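Local coordinates for protein endo-N-acetyl-beta-D-glucosaminidase (Hypocrea jecorina, PDB 4AC1) that hydrolyses N-linked glycans as a family 18 endo-beta-N-acetylglucosaminidase, and is held responsible for deglycosylating the cellulases of this fungus, at residues 1-9 and 271-280; 180-191 and 211-221. All coordinates share one frame; numbering follows the deposited sequence.

Contact 1: residues 1-9 and 271-280; sequences DLPRLIVYF and WAQIVTVILR. Unlike the reference sequence in segment 271-280: Val277 (reference Glu). With NAG (2-acetamido-2-deoxy-beta-D-glucopyranose), chain B.
Leu5 forks its two methyl groups into the side of helix 271-279, while further back Asp1 and Pro3 receive the guanidinium of Arg280. This is the seam between the first strand and the last helix of the (beta/alpha)8 (TIM) barrel of family 18, running nearly antiparallel at 163° with segment axes 9.7 Å apart at closest approach. In Leu5 the first torsion (chi1 177°) sets CG opposite the backbone N, which carries the fork toward the helix: CD1 rests 3.6 Å from Val275 CG1 and also meets Trp271 CZ3, whereas CD2 lies 3.4 Å from Thr276 OG1. That hydroxyl is satisfied all the same, donating to Ala272 O and bonded to Ala32 N. The Trp271 indole slides past Leu5 and Val7 in the opposite direction, with Val275 CG2 over the centre of one of its faces and Val7 CG2 4.0 Å from CZ3. Pro3, which follows a cis peptide bond, brings CG to 3.6 Å from Leu279 CB. On the helix's outer side, Val277, which differs from the reference sequence, touches the acetamido methyl of a glycan sugar. Arg280, just past the helix, extends from CG to NE and lays one guanidinium face against Pro3 CD. Arg280 NH2 forms a salt bridge with Asp1 OD2 at 2.6 Å, coming from above the carboxylate plane, and NH1 adds a weak bond to the same oxygen; the two flat groups lie 39° apart. With an alanine in place of Arg280, the Asp1 carboxylate would probably lose its counter-charge, Pro3 O a donor, and Pro3 CD the flat group lying against it. Arg280 NH2 also donates to Pro3 O at 2.9 Å, and a water accepting from Arg280 NE donates to that carbonyl oxygen, 3.0 Å away.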
loop_
_atom_site.group_PDB
_atom_site.type_symbol
_atom_site.label_atom_id
_atom_site.label_comp_id
_atom_site.label_asym_id
_atom_site.label_seq_id
_atom_site.Cartn_x
_atom_site.Cartn_y
_atom_site.Cartn_z
ATOM N N ASP A 1 4.022 -11.490 -11.014
ATOM C CA ASP A 1 3.830 -11.067 -12.427
ATOM C C ASP A 1 3.637 -9.552 -12.533
ATOM O O ASP A 1 2.618 -8.996 -12.102
ATOM C CB ASP A 1 2.655 -11.797 -13.080
ATOM C CG ASP A 1 2.356 -11.265 -14.474
ATOM O OD1 ASP A 1 3.189 -11.452 -15.392
ATOM O OD2 ASP A 1 1.301 -10.641 -14.646
ATOM N N LEU A 2 4.635 -8.906 -13.120
ATOM C CA LEU A 2 4.672 -7.461 -13.263
ATOM C C LEU A 2 3.993 -7.076 -14.570
ATOM O O LEU A 2 4.091 -7.813 -15.567
ATOM C CB LEU A 2 6.119 -6.982 -13.277
ATOM C CG LEU A 2 6.973 -7.324 -12.057
ATOM C CD1 LEU A 2 8.365 -6.783 -12.250
ATOM C CD2 LEU A 2 6.368 -6.784 -10.761
ATOM N N PRO A 3 3.332 -5.915 -14.607
ATOM C CA PRO A 3 3.222 -4.914 -13.552
ATOM C C PRO A 3 2.085 -5.197 -12.572
ATOM O O PRO A 3 1.031 -5.714 -12.951
ATOM C CB PRO A 3 2.913 -3.636 -14.339
ATOM C CG PRO A 3 2.109 -4.117 -15.492
ATOM C CD PRO A 3 2.741 -5.433 -15.872
ATOM N N ARG A 4 2.301 -4.840 -11.314
ATOM C CA ARG A 4 1.251 -4.935 -10.299
ATOM C C ARG A 4 0.255 -3.797 -10.485
ATOM O O ARG A 4 0.628 -2.695 -10.930
ATOM C CB ARG A 4 1.850 -4.865 -8.898
ATOM C CG ARG A 4 2.964 -5.879 -8.664
ATOM C CD ARG A 4 3.553 -5.714 -7.281
ATOM N NE ARG A 4 4.776 -6.491 -7.062
ATOM C CZ ARG A 4 6.009 -6.055 -7.320
ATOM N NH1 ARG A 4 6.201 -4.867 -7.862
ATOM N NH2 ARG A 4 7.064 -6.811 -7.034
ATOM N N LEU A 5 -1.011 -4.071 -10.177
ATOM C CA LEU A 5 -2.022 -3.033 -10.068
ATOM C C LEU A 5 -2.640 -3.172 -8.698
ATOM O O LEU A 5 -3.298 -4.178 -8.400
ATOM C CB LEU A 5 -3.099 -3.148 -11.153
ATOM C CG LEU A 5 -4.245 -2.127 -11.061
ATOM C CD1 LEU A 5 -3.731 -0.672 -11.099
ATOM C CD2 LEU A 5 -5.291 -2.356 -12.145
ATOM N N ILE A 6 -2.413 -2.164 -7.867
ATOM C CA ILE A 6 -2.700 -2.228 -6.446
ATOM C C ILE A 6 -3.681 -1.130 -6.099
ATOM O O ILE A 6 -3.496 0.010 -6.508
ATOM C CB ILE A 6 -1.404 -1.986 -5.658
ATOM C CG1 ILE A 6 -0.376 -3.084 -5.970
ATOM C CG2 ILE A 6 -1.668 -1.872 -4.148
ATOM C CD1 ILE A 6 1.039 -2.583 -6.095
ATOM N N VAL A 7 -4.734 -1.466 -5.369
ATOM C CA VAL A 7 -5.735 -0.484 -4.937
ATOM C C VAL A 7 -5.848 -0.514 -3.415
ATOM O O VAL A 7 -6.071 -1.587 -2.816
ATOM C CB VAL A 7 -7.116 -0.777 -5.552
ATOM C CG1 VAL A 7 -8.216 0.069 -4.872
ATOM C CG2 VAL A 7 -7.085 -0.546 -7.056
ATOM N N TYR A 8 -5.661 0.650 -2.794
ATOM C CA TYR A 8 -5.931 0.829 -1.375
ATOM C C TYR A 8 -7.419 1.054 -1.143
ATOM O O TYR A 8 -8.062 1.843 -1.857
ATOM C CB TYR A 8 -5.165 2.026 -0.832
ATOM C CG TYR A 8 -3.673 1.822 -0.616
ATOM C CD1 TYR A 8 -2.741 2.074 -1.626
ATOM C CD2 TYR A 8 -3.192 1.387 0.620
ATOM C CE1 TYR A 8 -1.375 1.880 -1.408
ATOM C CE2 TYR A 8 -1.830 1.205 0.850
ATOM C CZ TYR A 8 -0.932 1.456 -0.170
ATOM O OH TYR A 8 0.422 1.291 0.040
ATOM N N PHE A 9 -7.950 0.359 -0.136
ATOM C CA PHE A 9 -9.375 0.342 0.180
ATOM C C PHE A 9 -9.512 0.752 1.650
ATOM O O PHE A 9 -9.446 -0.101 2.548
ATOM C CB PHE A 9 -9.905 -1.080 -0.072
ATOM C CG PHE A 9 -11.406 -1.229 0.038
ATOM C CD1 PHE A 9 -12.243 -0.885 -1.020
ATOM C CD2 PHE A 9 -11.973 -1.765 1.189
ATOM C CE1 PHE A 9 -13.634 -1.042 -0.908
ATOM C CE2 PHE A 9 -13.349 -1.927 1.310
ATOM C CZ PHE A 9 -14.181 -1.566 0.258
ATOM N N TRP A 271 -11.299 3.695 -12.850
ATOM C CA TRP A 271 -9.880 3.969 -12.681
ATOM C C TRP A 271 -9.046 2.715 -12.969
ATOM O O TRP A 271 -8.115 2.754 -13.758
ATOM C CB TRP A 271 -9.606 4.467 -11.256
ATOM C CG TRP A 271 -8.176 4.866 -11.004
ATOM C CD1 TRP A 271 -7.631 6.101 -11.205
ATOM C CD2 TRP A 271 -7.122 4.031 -10.511
ATOM N NE1 TRP A 271 -6.302 6.092 -10.866
ATOM C CE2 TRP A 271 -5.962 4.833 -10.434
ATOM C CE3 TRP A 271 -7.044 2.686 -10.121
ATOM C CZ2 TRP A 271 -4.737 4.330 -9.995
ATOM C CZ3 TRP A 271 -5.820 2.192 -9.675
ATOM C CH2 TRP A 271 -4.686 3.013 -9.604
ATOM N N ALA A 272 -9.403 1.597 -12.329
ATOM C CA ALA A 272 -8.667 0.349 -12.529
ATOM C C ALA A 272 -8.728 -0.161 -13.962
ATOM O O ALA A 272 -7.767 -0.749 -14.431
ATOM C CB ALA A 272 -9.134 -0.725 -11.548
ATOM N N GLN A 273 -9.851 0.067 -14.645
ATOM C CA GLN A 273 -9.947 -0.231 -16.078
ATOM C C GLN A 273 -8.955 0.593 -16.910
ATOM O O GLN A 273 -8.223 0.055 -17.728
ATOM C CB GLN A 273 -11.372 0.015 -16.579
ATOM C CG GLN A 273 -12.413 -0.923 -16.005
ATOM C CD GLN A 273 -13.819 -0.594 -16.450
ATOM O OE1 GLN A 273 -14.218 0.570 -16.464
ATOM N NE2 GLN A 273 -14.593 -1.621 -16.766
ATOM N N ILE A 274 -8.917 1.900 -16.665
ATOM C CA ILE A 274 -7.997 2.785 -17.372
ATOM C C ILE A 274 -6.542 2.413 -17.108
ATOM O O ILE A 274 -5.725 2.325 -18.030
ATOM C CB ILE A 274 -8.280 4.272 -17.017
ATOM C CG1 ILE A 274 -9.632 4.683 -17.610
ATOM C CG2 ILE A 274 -7.154 5.185 -17.509
ATOM C CD1 ILE A 274 -10.029 6.105 -17.358
ATOM N N VAL A 275 -6.212 2.176 -15.841
ATOM C CA VAL A 275 -4.828 1.825 -15.504
ATOM C C VAL A 275 -4.446 0.437 -16.022
ATOM O O VAL A 275 -3.302 0.213 -16.371
ATOM C CB VAL A 275 -4.530 2.022 -13.994
ATOM C CG1 VAL A 275 -3.093 1.703 -13.683
ATOM C CG2 VAL A 275 -4.806 3.454 -13.614
ATOM N N THR A 276 -5.410 -0.476 -16.096
ATOM C CA THR A 276 -5.171 -1.759 -16.757
ATOM C C THR A 276 -4.821 -1.557 -18.242
ATOM O O THR A 276 -3.894 -2.203 -18.759
ATOM C CB THR A 276 -6.355 -2.722 -16.589
ATOM O OG1 THR A 276 -6.496 -3.071 -15.201
ATOM C CG2 THR A 276 -6.133 -4.005 -17.390
ATOM N N VAL A 277 -5.527 -0.648 -18.923
ATOM C CA VAL A 277 -5.184 -0.365 -20.325
ATOM C C VAL A 277 -3.776 0.230 -20.450
ATOM O O VAL A 277 -3.062 -0.038 -21.418
ATOM C CB VAL A 277 -6.196 0.552 -21.045
ATOM C CG1 VAL A 277 -5.865 0.623 -22.535
ATOM C CG2 VAL A 277 -7.607 0.048 -20.904
ATOM N N ILE A 278 -3.367 1.028 -19.471
ATOM C CA ILE A 278 -2.015 1.581 -19.456
ATOM C C ILE A 278 -0.944 0.498 -19.242
ATOM O O ILE A 278 0.069 0.453 -19.960
ATOM C CB ILE A 278 -1.887 2.685 -18.374
ATOM C CG1 ILE A 278 -2.760 3.887 -18.744
ATOM C CG2 ILE A 278 -0.416 3.064 -18.145
ATOM C CD1 ILE A 278 -2.870 4.945 -17.643
ATOM N N LEU A 279 -1.157 -0.378 -18.262
ATOM C CA LEU A 279 -0.132 -1.320 -17.839
ATOM C C LEU A 279 -0.099 -2.580 -18.678
ATOM O O LEU A 279 0.957 -3.201 -18.851
ATOM C CB LEU A 279 -0.400 -1.728 -16.401
ATOM C CG LEU A 279 -0.179 -0.660 -15.340
ATOM C CD1 LEU A 279 -0.607 -1.210 -13.969
ATOM C CD2 LEU A 279 1.278 -0.198 -15.328
ATOM N N ARG A 280 -1.273 -2.978 -19.151
ATOM C CA ARG A 280 -1.433 -4.200 -19.927
ATOM C C ARG A 280 -2.264 -3.936 -21.186
ATOM O O ARG A 280 -3.377 -4.453 -21.321
ATOM C CB ARG A 280 -2.062 -5.298 -19.061
ATOM C CG ARG A 280 -1.159 -5.783 -17.928
ATOM C CD ARG A 280 -1.789 -6.880 -17.080
ATOM N NE ARG A 280 -0.994 -7.099 -15.873
ATOM C CZ ARG A 280 -0.054 -8.031 -15.740
ATOM N NH1 ARG A 280 0.209 -8.883 -16.735
ATOM N NH2 ARG A 280 0.617 -8.122 -14.601
HETATM C C1 NAG B . -0.439 5.801 -23.925
HETATM C C2 NAG B . -1.806 5.608 -24.586
HETATM C C3 NAG B . -1.703 5.244 -26.070
HETATM C C4 NAG B . -0.636 6.041 -26.815
HETATM C C5 NAG B . 0.668 6.157 -26.023
HETATM C C6 NAG B . 1.651 7.124 -26.678
HETATM C C7 NAG B . -3.589 4.904 -23.089
HETATM C C8 NAG B . -4.272 3.759 -22.407
HETATM N N2 NAG B . -2.560 4.592 -23.870
HETATM O O3 NAG B . -2.938 5.493 -26.705
HETATM O O4 NAG B . -0.397 5.406 -28.053
HETATM O O5 NAG B . 0.393 6.628 -24.718
HETATM O O6 NAG B . 1.114 8.431 -26.765
HETATM O O7 NAG B . -3.984 6.054 -22.914
HETATM O O HOH W 1 -1.866 -5.566 -13.636
#

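Contact 2: residues 180-191 and 211-221; sequences GNDIDWYNTQFY and FAPAKVVAGQL. With ZN (zinc ion), chain K; ACT (acetate ion), chain D.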
loop_
_atom_site.group_PDB
_atom_site.type_symbol
_atom_site.label_atom_id
_atom_site.label_comp_id
_atom_site.label_asym_id
_atom_site.label_seq_id
_atom_site.Cartn_x
_atom_site.Cartn_y
_atom_site.Cartn_z
ATOM N N GLY A 180 16.195 -5.538 2.424
ATOM C CA GLY A 180 15.645 -5.472 1.064
ATOM C C GLY A 180 15.162 -6.794 0.505
ATOM O O GLY A 180 14.173 -6.845 -0.219
ATOM N N ASN A 181 15.869 -7.870 0.831
ATOM C CA ASN A 181 15.457 -9.206 0.397
ATOM C C ASN A 181 14.171 -9.684 1.077
ATOM O O ASN A 181 13.574 -10.662 0.639
ATOM C CB ASN A 181 16.583 -10.218 0.637
ATOM C CG ASN A 181 16.907 -10.388 2.108
ATOM O OD1 ASN A 181 16.989 -9.406 2.855
ATOM N ND2 ASN A 181 17.109 -11.633 2.533
ATOM N N ASP A 182 13.766 -9.003 2.150
ATOM C CA ASP A 182 12.536 -9.319 2.881
ATOM C C ASP A 182 11.378 -8.423 2.449
ATOM O O ASP A 182 10.252 -8.587 2.916
ATOM C CB ASP A 182 12.731 -9.110 4.380
ATOM C CG ASP A 182 13.844 -9.945 4.968
ATOM O OD1 ASP A 182 14.267 -10.960 4.373
ATOM O OD2 ASP A 182 14.304 -9.573 6.065
ATOM N N ILE A 183 11.648 -7.466 1.569
ATOM C CA ILE A 183 10.651 -6.467 1.177
ATOM C C ILE A 183 10.309 -6.722 -0.278
ATOM O O ILE A 183 11.189 -6.742 -1.133
ATOM C CB ILE A 183 11.194 -5.030 1.377
ATOM C CG1 ILE A 183 11.405 -4.739 2.868
ATOM C CG2 ILE A 183 10.256 -4.013 0.728
ATOM C CD1 ILE A 183 12.317 -3.559 3.142
ATOM N N ASP A 184 9.030 -6.919 -0.555
ATOM C CA ASP A 184 8.613 -7.264 -1.915
ATOM C C ASP A 184 8.576 -6.071 -2.861
ATOM O O ASP A 184 8.982 -6.197 -4.013
ATOM C CB ASP A 184 7.303 -8.058 -1.910
ATOM C CG ASP A 184 7.453 -9.357 -1.187
ATOM O OD1 ASP A 184 8.057 -10.291 -1.765
ATOM O OD2 ASP A 184 7.067 -9.455 -0.010
ATOM N N TRP A 185 8.089 -4.926 -2.373
ATOM C CA TRP A 185 8.114 -3.691 -3.159
ATOM C C TRP A 185 7.796 -2.483 -2.291
ATOM O O TRP A 185 7.414 -2.622 -1.116
ATOM C CB TRP A 185 7.179 -3.749 -4.390
ATOM C CG TRP A 185 5.711 -3.634 -4.091
ATOM C CD1 TRP A 185 4.993 -2.478 -3.957
ATOM C CD2 TRP A 185 4.779 -4.711 -3.902
ATOM N NE1 TRP A 185 3.680 -2.758 -3.689
ATOM C CE2 TRP A 185 3.518 -4.120 -3.664
ATOM C CE3 TRP A 185 4.883 -6.113 -3.904
ATOM C CZ2 TRP A 185 2.374 -4.874 -3.405
ATOM C CZ3 TRP A 185 3.741 -6.860 -3.669
ATOM C CH2 TRP A 185 2.500 -6.236 -3.417
ATOM N N TYR A 186 7.973 -1.309 -2.897
ATOM C CA TYR A 186 7.700 -0.026 -2.278
ATOM C C TYR A 186 6.533 0.647 -2.998
ATOM O O TYR A 186 6.610 0.924 -4.206
ATOM C CB TYR A 186 8.954 0.857 -2.334
ATOM C CG TYR A 186 10.167 0.248 -1.654
ATOM C CD1 TYR A 186 10.346 0.378 -0.278
ATOM C CD2 TYR A 186 11.136 -0.451 -2.388
ATOM C CE1 TYR A 186 11.433 -0.186 0.356
ATOM C CE2 TYR A 186 12.246 -1.021 -1.748
ATOM C CZ TYR A 186 12.387 -0.866 -0.382
ATOM O OH TYR A 186 13.483 -1.437 0.237
ATOM N N ASN A 187 5.450 0.869 -2.258
ATOM C CA ASN A 187 4.284 1.607 -2.736
ATOM C C ASN A 187 4.643 3.076 -2.674
ATOM O O ASN A 187 4.425 3.748 -1.663
ATOM C CB ASN A 187 3.092 1.308 -1.829
ATOM C CG ASN A 187 2.595 -0.103 -1.989
ATOM O OD1 ASN A 187 2.166 -0.495 -3.079
ATOM N ND2 ASN A 187 2.671 -0.884 -0.908
ATOM N N THR A 188 5.235 3.568 -3.754
ATOM C CA THR A 188 5.971 4.825 -3.671
ATOM C C THR A 188 5.043 6.004 -3.952
ATOM O O THR A 188 4.386 6.058 -4.996
ATOM C CB THR A 188 7.211 4.790 -4.588
ATOM O OG1 THR A 188 8.019 3.655 -4.252
ATOM C CG2 THR A 188 8.080 6.012 -4.402
ATOM N N GLN A 189 4.947 6.916 -2.985
ATOM C CA GLN A 189 3.943 7.975 -3.065
ATOM C C GLN A 189 4.450 9.165 -3.891
ATOM O O GLN A 189 5.187 10.017 -3.379
ATOM C CB GLN A 189 3.507 8.410 -1.661
ATOM C CG GLN A 189 3.194 7.244 -0.720
ATOM C CD GLN A 189 2.507 7.672 0.563
ATOM O OE1 GLN A 189 1.638 8.540 0.531
ATOM N NE2 GLN A 189 2.882 7.077 1.688
ATOM N N PHE A 190 4.065 9.196 -5.171
ATOM C CA PHE A 190 4.368 10.314 -6.078
ATOM C C PHE A 190 3.254 11.365 -6.003
ATOM O O PHE A 190 2.544 11.638 -6.990
ATOM C CB PHE A 190 4.542 9.836 -7.532
ATOM C CG PHE A 190 5.767 8.973 -7.767
ATOM C CD1 PHE A 190 5.736 7.596 -7.521
ATOM C CD2 PHE A 190 6.941 9.535 -8.266
ATOM C CE1 PHE A 190 6.858 6.808 -7.752
ATOM C CE2 PHE A 190 8.068 8.754 -8.505
ATOM C CZ PHE A 190 8.023 7.382 -8.250
ATOM N N TYR A 191 3.102 11.948 -4.825
ATOM C CA TYR A 191 2.082 12.962 -4.580
ATOM C C TYR A 191 2.385 13.686 -3.275
ATOM O O TYR A 191 3.389 13.382 -2.623
ATOM C CB TYR A 191 0.666 12.366 -4.608
ATOM C CG TYR A 191 0.439 11.066 -3.859
ATOM C CD1 TYR A 191 0.064 11.056 -2.510
ATOM C CD2 TYR A 191 0.477 9.839 -4.538
ATOM C CE1 TYR A 191 -0.206 9.850 -1.827
ATOM C CE2 TYR A 191 0.206 8.641 -3.880
ATOM C CZ TYR A 191 -0.132 8.646 -2.533
ATOM O OH TYR A 191 -0.400 7.437 -1.922
ATOM N N PHE A 211 17.119 1.437 -6.073
ATOM C CA PHE A 211 15.830 0.756 -5.926
ATOM C C PHE A 211 15.405 0.222 -7.284
ATOM O O PHE A 211 15.112 1.003 -8.189
ATOM C CB PHE A 211 14.767 1.688 -5.316
ATOM C CG PHE A 211 15.127 2.176 -3.941
ATOM C CD1 PHE A 211 14.834 1.410 -2.809
ATOM C CD2 PHE A 211 15.790 3.388 -3.773
ATOM C CE1 PHE A 211 15.198 1.852 -1.537
ATOM C CE2 PHE A 211 16.148 3.833 -2.508
ATOM C CZ PHE A 211 15.858 3.062 -1.388
ATOM N N ALA A 212 15.380 -1.104 -7.425
ATOM C CA ALA A 212 15.081 -1.753 -8.705
ATOM C C ALA A 212 13.690 -1.400 -9.206
ATOM O O ALA A 212 12.738 -1.339 -8.423
ATOM C CB ALA A 212 15.215 -3.271 -8.575
ATOM N N PRO A 213 13.555 -1.176 -10.520
ATOM C CA PRO A 213 12.228 -0.905 -11.076
ATOM C C PRO A 213 11.165 -1.921 -10.642
ATOM O O PRO A 213 10.038 -1.544 -10.341
ATOM C CB PRO A 213 12.459 -0.995 -12.591
ATOM C CG PRO A 213 13.860 -0.568 -12.764
ATOM C CD PRO A 213 14.603 -1.119 -11.565
ATOM N N ALA A 214 11.527 -3.204 -10.589
ATOM C CA ALA A 214 10.600 -4.245 -10.151
ATOM C C ALA A 214 10.054 -3.994 -8.747
ATOM O O ALA A 214 8.968 -4.475 -8.413
ATOM C CB ALA A 214 11.258 -5.632 -10.229
ATOM N N LYS A 215 10.791 -3.249 -7.927
ATOM C CA LYS A 215 10.340 -2.969 -6.559
ATOM C C LYS A 215 9.774 -1.567 -6.363
ATOM O O LYS A 215 9.393 -1.220 -5.251
ATOM C CB LYS A 215 11.469 -3.202 -5.564
ATOM C CG LYS A 215 12.016 -4.601 -5.584
ATOM C CD LYS A 215 13.136 -4.690 -4.583
ATOM C CE LYS A 215 12.525 -4.998 -3.253
ATOM N NZ LYS A 215 13.530 -5.236 -2.189
ATOM N N VAL A 216 9.720 -0.765 -7.420
ATOM C CA VAL A 216 9.181 0.595 -7.299
ATOM C C VAL A 216 7.825 0.672 -8.007
ATOM O O VAL A 216 7.747 0.716 -9.238
ATOM C CB VAL A 216 10.163 1.662 -7.842
ATOM C CG1 VAL A 216 9.597 3.052 -7.606
ATOM C CG2 VAL A 216 11.514 1.525 -7.164
ATOM N N VAL A 217 6.768 0.624 -7.209
ATOM C CA VAL A 217 5.398 0.820 -7.673
ATOM C C VAL A 217 5.100 2.314 -7.645
ATOM O O VAL A 217 5.351 3.001 -6.648
ATOM C CB VAL A 217 4.406 0.042 -6.773
ATOM C CG1 VAL A 217 2.984 0.516 -6.962
ATOM C CG2 VAL A 217 4.497 -1.438 -7.075
ATOM N N ALA A 218 4.616 2.811 -8.781
ATOM C CA ALA A 218 4.245 4.224 -8.932
ATOM C C ALA A 218 2.905 4.535 -8.295
ATOM O O ALA A 218 1.846 4.238 -8.859
ATOM C CB ALA A 218 4.249 4.605 -10.383
ATOM N N GLY A 219 2.953 5.131 -7.110
ATOM C CA GLY A 219 1.752 5.506 -6.400
ATOM C C GLY A 219 1.118 6.763 -6.937
ATOM O O GLY A 219 1.818 7.741 -7.249
ATOM N N GLN A 220 -0.205 6.733 -7.001
ATOM C CA GLN A 220 -1.024 7.810 -7.570
ATOM C C GLN A 220 -2.261 8.093 -6.735
ATOM O O GLN A 220 -2.948 7.174 -6.274
ATOM C CB GLN A 220 -1.488 7.409 -8.972
ATOM C CG GLN A 220 -0.363 7.340 -9.991
ATOM C CD GLN A 220 0.078 8.718 -10.416
ATOM O OE1 GLN A 220 -0.522 9.312 -11.311
ATOM N NE2 GLN A 220 1.115 9.240 -9.773
ATOM N N LEU A 221 -2.554 9.372 -6.552
ATOM C CA LEU A 221 -3.875 9.758 -6.083
ATOM C C LEU A 221 -4.906 9.437 -7.171
ATOM O O LEU A 221 -4.671 9.688 -8.353
ATOM C CB LEU A 221 -3.923 11.254 -5.747
ATOM C CG LEU A 221 -3.080 11.726 -4.562
ATOM C CD1 LEU A 221 -3.197 13.236 -4.425
ATOM C CD2 LEU A 221 -3.495 11.052 -3.264
HETATM ZN ZN ZN K . 15.867 -10.682 6.352
HETATM C C ACT D . -0.671 6.424 1.269
HETATM O O ACT D . -1.188 7.326 0.575
HETATM O OXT ACT D . -0.416 6.716 2.459
HETATM C CH3 ACT D . -0.357 5.088 0.680
HETATM O O HOH W 2 17.328 -9.403 5.405
HETATM O O HOH W 3 2.287 11.995 -9.686
HETATM O O HOH W 4 -0.748 11.285 -7.774
HETATM O O HOH W 5 17.021 -11.170 7.880
HETATM O O HOH W 6 15.911 -9.036 8.053
HETATM O O HOH W 7 14.669 -12.521 7.013
#
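Gly180 O takes a hydrogen bond from Lys215 NZ at 2.6 Å, its second donor, Ile183 N, arriving from the opposite face of the carbonyl plane. Next along, Asp182 turns away and binds a zinc ion otherwise held by waters, with OD2 1.9 Å from the metal. Ile183 O accepts a weak bond from Lys215 NZ, an ammonium that also meets Gln176; a bend at chi3 (86°) turns the lysine tip to these carbonyls. Trp185 sets CD1 3.3 Å from Val217 CG2, and its NE1, donating to Asn187 OD1 in the ring plane, holds the indole in place. From Tyr186 the strand pairs in parallel with 216-221. Tyr186 N bonds Lys215 O and Val217 N bonds Tyr186 O, while Phe211 points its edge at the Tyr186 ring face in a T-shaped pair, centroids 5.4 Å apart and planes at 86°. Thr188 N then bonds Val217 O, and Gly219 N bonds Thr188 O at 2.7 Å. Gly219 lies so near Thr188 O that a side chain would collide with it. Gln189 shares a second zinc ion with Glu127. Phe190 sets CE1 3.9 Å from Ala218 CA, its backbone N adding a weak last rung to Gly219 O. The Tyr191 ring is sandwiched: Leu221 CD2 makes a CH-pi contact over one face, 3.8 Å from the centroid, Gln189 CB covers the other, and OH donates to an acetate ion. These are the strands of one beta-alpha-beta unit, joined through helix 201-208, whose Tyr203 hydroxyl bonds Val216 O. In the barrel wall, strand 185-189 pairs on its far side with 151-154, and 216-221 with 251-255, while Trp185 and Asn187 reach inward to strand 4-9.

In the fold
Contacts 1 and 2 have centres about 14 Å apart and belong to the same barrel sheet, in which strand 251-255 stands between strands 4-9 and 216-221. In sequence, both segments of contact 2 fall between the two of contact 1: residues 1-9 open the barrel and 271-280 form its last helix. Contact 1 lies on the outer, strand-to-helix layer; contact 2 is strand beside strand in the wall. They meet through the other face of strand 4-9, where Arg4 NH1 lies 2.8 Å from Ala214 O, a probable hydrogen bond, and Ile6 packs on Trp185. Strand 4-9 thus ties the closing helix to the barrel interior.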